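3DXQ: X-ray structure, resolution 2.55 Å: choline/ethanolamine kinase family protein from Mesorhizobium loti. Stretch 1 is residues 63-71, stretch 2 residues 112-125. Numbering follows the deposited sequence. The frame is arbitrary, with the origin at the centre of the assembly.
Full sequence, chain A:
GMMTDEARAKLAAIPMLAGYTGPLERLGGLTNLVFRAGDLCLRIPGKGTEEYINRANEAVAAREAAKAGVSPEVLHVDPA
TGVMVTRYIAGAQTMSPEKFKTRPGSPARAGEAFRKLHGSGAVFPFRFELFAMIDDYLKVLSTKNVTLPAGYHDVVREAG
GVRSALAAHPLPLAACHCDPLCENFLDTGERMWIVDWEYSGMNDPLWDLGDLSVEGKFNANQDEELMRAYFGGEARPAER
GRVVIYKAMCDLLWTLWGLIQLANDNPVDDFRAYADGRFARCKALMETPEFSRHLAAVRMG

Stretch 1 (63-71) REAAKAGVS
Stretch 2, residues 112-125: EAFRKLHGSGAVFP

Two helix ends and the loops that follow them pack side by side in this choline/ethanolamine kinase family protein, in a small contact of 469 Å² (both sides summed) that joins an apolar seam to two hydrogen bonds between side chain and backbone. The chains run in opposite senses: Glu64 CA lies 5.1 Å from Ala122 CA, Ala68 CA 5.6 Å from Ser120 CA, and Val70 CA 6.2 Å from Leu117 CA, so the register descends in stretch 2 as it climbs in stretch 1.

Stretch 1 enters as a helix that begins earlier in the chain and runs to Lys67, with phi/psi near -62/-41. Ala68 (-76/0) leads into Gly69, whose positive phi (74/22) closes the helix as a Schellman motif: Gly69 N bonds to Ala66 O at 2.9 Å and Val70 N to Ala65 O at 3.1 Å. Val70 (-107/-37) and Ser71 (-103/152) continue as loop. An ideal CB on Gly69 would sit 2.9 Å from Lys116 NZ, a clash, and positive phi itself favours glycine.

Stretch 2 likewise enters as a helix from earlier in the chain, running to His118 with phi between -57 and -66 and psi between -35 and -48, except Leu117 at -59. Gly119 (-80/1), Ser120 (-83/-178) and Gly121 (-95/4) turn the chain, and Ala122 (-45/135), Val123 (-126/116) and Phe124 (-102/138) extend it. Ser120, chi1 p, braces this turn: its OG donates to Leu117 O at 2.6 Å and accepts from Ala122 N at 3.1 Å.

Glu64 anchors one end of the contact. Its CB points toward stretch 2, and the m, m rotamer with chi3 -79° brings Glu64 OE1 within 2.8 Å of Val123 N, where the carboxylate accepts a hydrogen bond at an N-H...O angle of 154°. Glu64 OE1 also lies 3.5 Å from Ala122 CA, close against the extended backbone. Phe124 (chi1 m, chi2 -22°) starts sideways, but its ring end comes nearer; Glu64 CB meets the ring edge at 3.9 Å from Phe124 CE1, with Ala65 N also near the ring plane.

In the middle, small side chains meet. Ala68 CB, pointing toward stretch 2, lies 3.3 Å from Ser120 CB, a tight contact, and 4.5 Å from Ala122 CB.

Farther along, Val70, chi1 t, directs CG2 at the helix of stretch 2, between Ala113 and Leu117. Val70 CG2 lies 3.9 Å from Leu117 CB, 4.0 Å from Lys116 CB and 3.7 Å from both Ala113 O and Leu117 N; those last two atoms are partners in an intrahelical hydrogen bond of 2.9 Å, so the methyl group packs on backbone whose polar groups are already paired.

Lys116 spans the outer side. Its chi1 to chi4 are all t, and the extended chain carries Lys116 NZ to Gly69 O, to which it donates a hydrogen bond at 3.2 Å, while Lys116 CE passes 3.5 Å from Ala68 O. The ammonium thus reaches the carbonyl of Gly69, the residue whose positive phi closes the Schellman turn.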

ATOM      1  N   ARG A  63       2.491  10.249  12.003  1.00 41.80           N
ATOM      2  CA  ARG A  63       2.968  11.544  12.471  1.00 43.58           C
ATOM      3  C   ARG A  63       4.135  12.027  11.644  1.00 42.61           C
ATOM      4  O   ARG A  63       4.197  13.185  11.289  1.00 42.98           O
ATOM      5  CB  ARG A  63       3.340  11.517  13.938  1.00 44.65           C
ATOM      6  CG  ARG A  63       2.143  11.475  14.871  1.00 49.10           C
ATOM      7  CD  ARG A  63       2.475  12.063  16.232  1.00 54.99           C
ATOM      8  NE  ARG A  63       1.365  11.924  17.175  1.00 58.53           N
ATOM      9  CZ  ARG A  63       1.090  10.819  17.867  1.00 61.30           C
ATOM     10  NH1 ARG A  63       1.835   9.720  17.730  1.00 61.18           N
ATOM     11  NH2 ARG A  63       0.047  10.808  18.693  1.00 60.14           N
ATOM     12  N   GLU A  64       5.033  11.121  11.297  1.00 43.96           N
ATOM     13  CA  GLU A  64       6.177  11.465  10.450  1.00 43.43           C
ATOM     14  C   GLU A  64       5.714  11.827   9.042  1.00 42.32           C
ATOM     15  O   GLU A  64       6.163  12.830   8.466  1.00 38.48           O
ATOM     16  CB  GLU A  64       7.195  10.317  10.431  1.00 43.73           C
ATOM     17  CG  GLU A  64       7.992  10.181  11.737  1.00 39.40           C
ATOM     18  CD  GLU A  64       9.057  11.257  11.897  1.00 45.62           C
ATOM     19  OE1 GLU A  64      10.129  11.128  11.267  1.00 44.61           O
ATOM     20  OE2 GLU A  64       8.843  12.224  12.676  1.00 53.42           O
ATOM     21  N   ALA A  65       4.791  11.025   8.507  1.00 43.06           N
ATOM     22  CA  ALA A  65       4.225  11.295   7.176  1.00 43.03           C
ATOM     23  C   ALA A  65       3.550  12.662   7.165  1.00 43.25           C
ATOM     24  O   ALA A  65       3.690  13.411   6.204  1.00 46.77           O
ATOM     25  CB  ALA A  65       3.258  10.207   6.772  1.00 41.62           C
ATOM     26  N   ALA A  66       2.850  12.991   8.246  1.00 42.74           N
ATOM     27  CA  ALA A  66       2.190  14.287   8.381  1.00 43.40           C
ATOM     28  C   ALA A  66       3.207  15.428   8.374  1.00 43.80           C
ATOM     29  O   ALA A  66       3.008  16.437   7.700  1.00 41.32           O
ATOM     30  CB  ALA A  66       1.364  14.322   9.652  1.00 41.41           C
ATOM     31  N   LYS A  67       4.290  15.237   9.129  1.00 45.02           N
ATOM     32  CA  LYS A  67       5.404  16.178   9.188  1.00 45.44           C
ATOM     33  C   LYS A  67       6.016  16.387   7.809  1.00 46.06           C
ATOM     34  O   LYS A  67       6.429  17.500   7.472  1.00 47.30           O
ATOM     35  CB  LYS A  67       6.507  15.682  10.136  1.00 45.63           C
ATOM     36  CG  LYS A  67       6.425  16.167  11.579  1.00 49.08           C
ATOM     37  CD  LYS A  67       7.754  15.920  12.344  1.00 51.50           C
ATOM     38  CE  LYS A  67       8.994  16.539  11.650  1.00 62.10           C
ATOM     39  NZ  LYS A  67      10.245  16.496  12.503  1.00 64.11           N
ATOM     40  N   ALA A  68       6.097  15.315   7.022  1.00 44.83           N
ATOM     41  CA  ALA A  68       6.620  15.407   5.673  1.00 43.68           C
ATOM     42  C   ALA A  68       5.628  16.026   4.669  1.00 45.00           C
ATOM     43  O   ALA A  68       5.959  16.173   3.481  1.00 45.21           O
ATOM     44  CB  ALA A  68       7.047  14.058   5.205  1.00 43.84           C
ATOM     45  N   GLY A  69       4.429  16.391   5.130  1.00 44.52           N
ATOM     46  CA  GLY A  69       3.411  17.026   4.279  1.00 43.97           C
ATOM     47  C   GLY A  69       2.719  16.077   3.299  1.00 45.75           C
ATOM     48  O   GLY A  69       2.183  16.510   2.284  1.00 47.24           O
ATOM     49  N   VAL A  70       2.738  14.786   3.594  1.00 45.22           N
ATOM     50  CA  VAL A  70       2.198  13.782   2.691  1.00 44.11           C
ATOM     51  C   VAL A  70       0.896  13.226   3.218  1.00 44.65           C
ATOM     52  O   VAL A  70      -0.022  12.930   2.445  1.00 45.26           O
ATOM     53  CB  VAL A  70       3.242  12.651   2.458  1.00 42.50           C
ATOM     54  CG1 VAL A  70       2.607  11.438   1.884  1.00 37.76           C
ATOM     55  CG2 VAL A  70       4.325  13.136   1.551  1.00 41.46           C
ATOM     56  N   SER A  71       0.830  13.065   4.534  1.00 45.28           N
ATOM     57  CA  SER A  71      -0.371  12.605   5.216  1.00 44.95           C
ATOM     58  C   SER A  71      -1.117  13.747   5.904  1.00 45.03           C
ATOM     59  O   SER A  71      -0.528  14.743   6.336  1.00 44.46           O
ATOM     60  CB  SER A  71      -0.012  11.566   6.269  1.00 44.06           C
ATOM     61  OG  SER A  71      -1.049  11.455   7.243  1.00 46.91           O
ATOM     62  N   GLU A 112       4.348  12.461  -7.479  1.00 39.35           N
ATOM     63  CA  GLU A 112       4.768  13.659  -6.736  1.00 43.01           C
ATOM     64  C   GLU A 112       4.623  13.428  -5.238  1.00 42.07           C
ATOM     65  O   GLU A 112       5.503  13.825  -4.472  1.00 41.75           O
ATOM     66  CB  GLU A 112       4.006  14.904  -7.228  1.00 41.99           C
ATOM     67  CG  GLU A 112       4.583  15.392  -8.613  1.00 50.09           C
ATOM     68  CD  GLU A 112       3.573  16.025  -9.627  1.00 50.85           C
ATOM     69  OE1 GLU A 112       2.439  16.437  -9.260  1.00 63.83           O
ATOM     70  OE2 GLU A 112       3.946  16.105 -10.832  1.00 60.15           O
ATOM     71  N   ALA A 113       3.562  12.728  -4.824  1.00 41.35           N
ATOM     72  CA  ALA A 113       3.367  12.451  -3.393  1.00 42.11           C
ATOM     73  C   ALA A 113       4.474  11.523  -2.888  1.00 43.75           C
ATOM     74  O   ALA A 113       5.086  11.794  -1.838  1.00 45.26           O
ATOM     75  CB  ALA A 113       1.995  11.838  -3.129  1.00 42.76           C
ATOM     76  N   PHE A 114       4.733  10.432  -3.614  1.00 40.60           N
ATOM     77  CA  PHE A 114       5.821   9.550  -3.229  1.00 39.90           C
ATOM     78  C   PHE A 114       7.133  10.328  -3.174  1.00 40.25           C
ATOM     79  O   PHE A 114       7.947  10.161  -2.262  1.00 41.94           O
ATOM     80  CB  PHE A 114       5.984   8.392  -4.215  1.00 39.95           C
ATOM     81  CG  PHE A 114       4.926   7.332  -4.108  1.00 38.92           C
ATOM     82  CD1 PHE A 114       4.433   6.922  -2.875  1.00 41.14           C
ATOM     83  CD2 PHE A 114       4.480   6.681  -5.240  1.00 40.07           C
ATOM     84  CE1 PHE A 114       3.471   5.914  -2.804  1.00 44.96           C
ATOM     85  CE2 PHE A 114       3.532   5.667  -5.163  1.00 43.20           C
ATOM     86  CZ  PHE A 114       3.036   5.283  -3.947  1.00 43.00           C
ATOM     87  N   ARG A 115       7.342  11.181  -4.165  1.00 40.10           N
ATOM     88  CA  ARG A 115       8.590  11.916  -4.260  1.00 39.97           C
ATOM     89  C   ARG A 115       8.820  12.758  -3.028  1.00 40.51           C
ATOM     90  O   ARG A 115       9.925  12.827  -2.507  1.00 38.85           O
ATOM     91  CB  ARG A 115       8.570  12.815  -5.486  1.00 39.75           C
ATOM     92  CG  ARG A 115       9.884  13.509  -5.802  1.00 35.45           C
ATOM     93  CD  ARG A 115       9.752  14.122  -7.160  1.00 37.38           C
ATOM     94  NE  ARG A 115      10.843  14.998  -7.535  1.00 41.58           N
ATOM     95  CZ  ARG A 115      10.864  15.705  -8.659  1.00 43.47           C
ATOM     96  NH1 ARG A 115       9.864  15.628  -9.528  1.00 48.31           N
ATOM     97  NH2 ARG A 115      11.885  16.496  -8.922  1.00 38.99           N
ATOM     98  N   LYS A 116       7.752  13.410  -2.584  1.00 42.42           N
ATOM     99  CA  LYS A 116       7.789  14.231  -1.398  1.00 42.49           C
ATOM    100  C   LYS A 116       8.073  13.363  -0.187  1.00 41.61           C
ATOM    101  O   LYS A 116       8.890  13.742   0.672  1.00 42.58           O
ATOM    102  CB  LYS A 116       6.471  14.972  -1.223  1.00 43.02           C
ATOM    103  CG  LYS A 116       6.567  16.152  -0.257  1.00 47.55           C
ATOM    104  CD  LYS A 116       5.326  17.049  -0.400  1.00 51.94           C
ATOM    105  CE  LYS A 116       5.231  18.110   0.664  1.00 49.48           C
ATOM    106  NZ  LYS A 116       3.856  18.644   0.646  1.00 54.96           N
ATOM    107  N   LEU A 117       7.418  12.202  -0.149  1.00 39.65           N
ATOM    108  CA  LEU A 117       7.565  11.263   0.964  1.00 38.82           C
ATOM    109  C   LEU A 117       8.965  10.752   1.080  1.00 39.63           C
ATOM    110  O   LEU A 117       9.594  10.915   2.115  1.00 40.19           O
ATOM    111  CB  LEU A 117       6.609  10.072   0.820  1.00 39.36           C
ATOM    112  CG  LEU A 117       6.762   8.926   1.831  1.00 40.17           C
ATOM    113  CD1 LEU A 117       6.515   9.451   3.249  1.00 27.74           C
ATOM    114  CD2 LEU A 117       5.857   7.722   1.498  1.00 30.42           C
ATOM    115  N   HIS A 118       9.443  10.109   0.023  1.00 42.41           N
ATOM    116  CA  HIS A 118      10.772   9.484   0.033  1.00 41.32           C
ATOM    117  C   HIS A 118      11.869  10.512   0.202  1.00 40.61           C
ATOM    118  O   HIS A 118      12.866  10.274   0.852  1.00 42.55           O
ATOM    119  CB  HIS A 118      10.995   8.685  -1.237  1.00 40.26           C
ATOM    120  CG  HIS A 118      10.003   7.584  -1.438  1.00 41.60           C
ATOM    121  ND1 HIS A 118       9.733   7.042  -2.672  1.00 39.11           N
ATOM    122  CD2 HIS A 118       9.199   6.940  -0.561  1.00 45.71           C
ATOM    123  CE1 HIS A 118       8.812   6.103  -2.547  1.00 40.76           C
ATOM    124  NE2 HIS A 118       8.475   6.015  -1.274  1.00 38.05           N
ATOM    125  N   GLY A 119      11.662  11.682  -0.362  1.00 43.09           N
ATOM    126  CA  GLY A 119      12.614  12.780  -0.229  1.00 42.11           C
ATOM    127  C   GLY A 119      12.528  13.540   1.060  1.00 40.67           C
ATOM    128  O   GLY A 119      13.287  14.493   1.242  1.00 43.41           O
ATOM    129  N   SER A 120      11.624  13.145   1.957  1.00 40.86           N
ATOM    130  CA  SER A 120      11.442  13.848   3.250  1.00 41.52           C
ATOM    131  C   SER A 120      12.433  13.414   4.343  1.00 41.47           C
ATOM    132  O   SER A 120      13.304  12.577   4.139  1.00 42.60           O
ATOM    133  CB  SER A 120      10.031  13.612   3.782  1.00 41.99           C
ATOM    134  OG  SER A 120       9.897  12.289   4.294  1.00 41.95           O
ATOM    135  N   GLY A 121      12.278  13.994   5.518  1.00 42.15           N
ATOM    136  CA  GLY A 121      13.085  13.603   6.658  1.00 43.19           C
ATOM    137  C   GLY A 121      12.368  12.571   7.510  1.00 42.48           C
ATOM    138  O   GLY A 121      12.878  12.183   8.566  1.00 42.44           O
ATOM    139  N   ALA A 122      11.192  12.135   7.058  1.00 41.91           N
ATOM    140  CA  ALA A 122      10.441  11.086   7.732  1.00 42.84           C
ATOM    141  C   ALA A 122      11.374   9.952   8.113  1.00 42.53           C
ATOM    142  O   ALA A 122      12.190   9.568   7.306  1.00 44.16           O
ATOM    143  CB  ALA A 122       9.340  10.558   6.819  1.00 40.75           C
ATOM    144  N   VAL A 123      11.247   9.443   9.345  1.00 43.57           N
ATOM    145  CA  VAL A 123      11.993   8.281   9.827  1.00 43.59           C
ATOM    146  C   VAL A 123      11.012   7.254  10.350  1.00 44.54           C
ATOM    147  O   VAL A 123      10.311   7.536  11.314  1.00 44.41           O
ATOM    148  CB  VAL A 123      12.924   8.627  10.997  1.00 44.68           C
ATOM    149  CG1 VAL A 123      13.501   7.346  11.601  1.00 39.03           C
ATOM    150  CG2 VAL A 123      14.029   9.572  10.533  1.00 38.46           C
ATOM    151  N   PHE A 124      10.953   6.082   9.710  1.00 45.92           N
ATOM    152  CA  PHE A 124      10.060   4.999  10.140  1.00 45.80           C
ATOM    153  C   PHE A 124      10.891   3.967  10.882  1.00 47.99           C
ATOM    154  O   PHE A 124      11.977   3.624  10.439  1.00 49.71           O
ATOM    155  CB  PHE A 124       9.315   4.339   8.970  1.00 44.40           C
ATOM    156  CG  PHE A 124       8.403   5.268   8.179  1.00 42.29           C
ATOM    157  CD1 PHE A 124       7.898   6.450   8.720  1.00 45.14           C
ATOM    158  CD2 PHE A 124       7.981   4.890   6.899  1.00 41.54           C
ATOM    159  CE1 PHE A 124       7.019   7.262   7.979  1.00 44.72           C
ATOM    160  CE2 PHE A 124       7.117   5.675   6.158  1.00 40.66           C
ATOM    161  CZ  PHE A 124       6.629   6.877   6.698  1.00 43.45           C
ATOM    162  N   PRO A 125      10.370   3.446  12.006  1.00 51.23           N
ATOM    163  CA  PRO A 125      11.164   2.592  12.898  1.00 51.35           C
ATOM    164  C   PRO A 125      11.454   1.196  12.399  1.00 52.39           C
ATOM    165  O   PRO A 125      12.445   0.607  12.804  1.00 52.77           O
ATOM    166  CB  PRO A 125      10.281   2.480  14.144  1.00 51.09           C
ATOM    167  CG  PRO A 125       8.909   2.638  13.637  1.00 53.25           C
ATOM    168  CD  PRO A 125       8.987   3.611  12.504  1.00 51.91           C
TER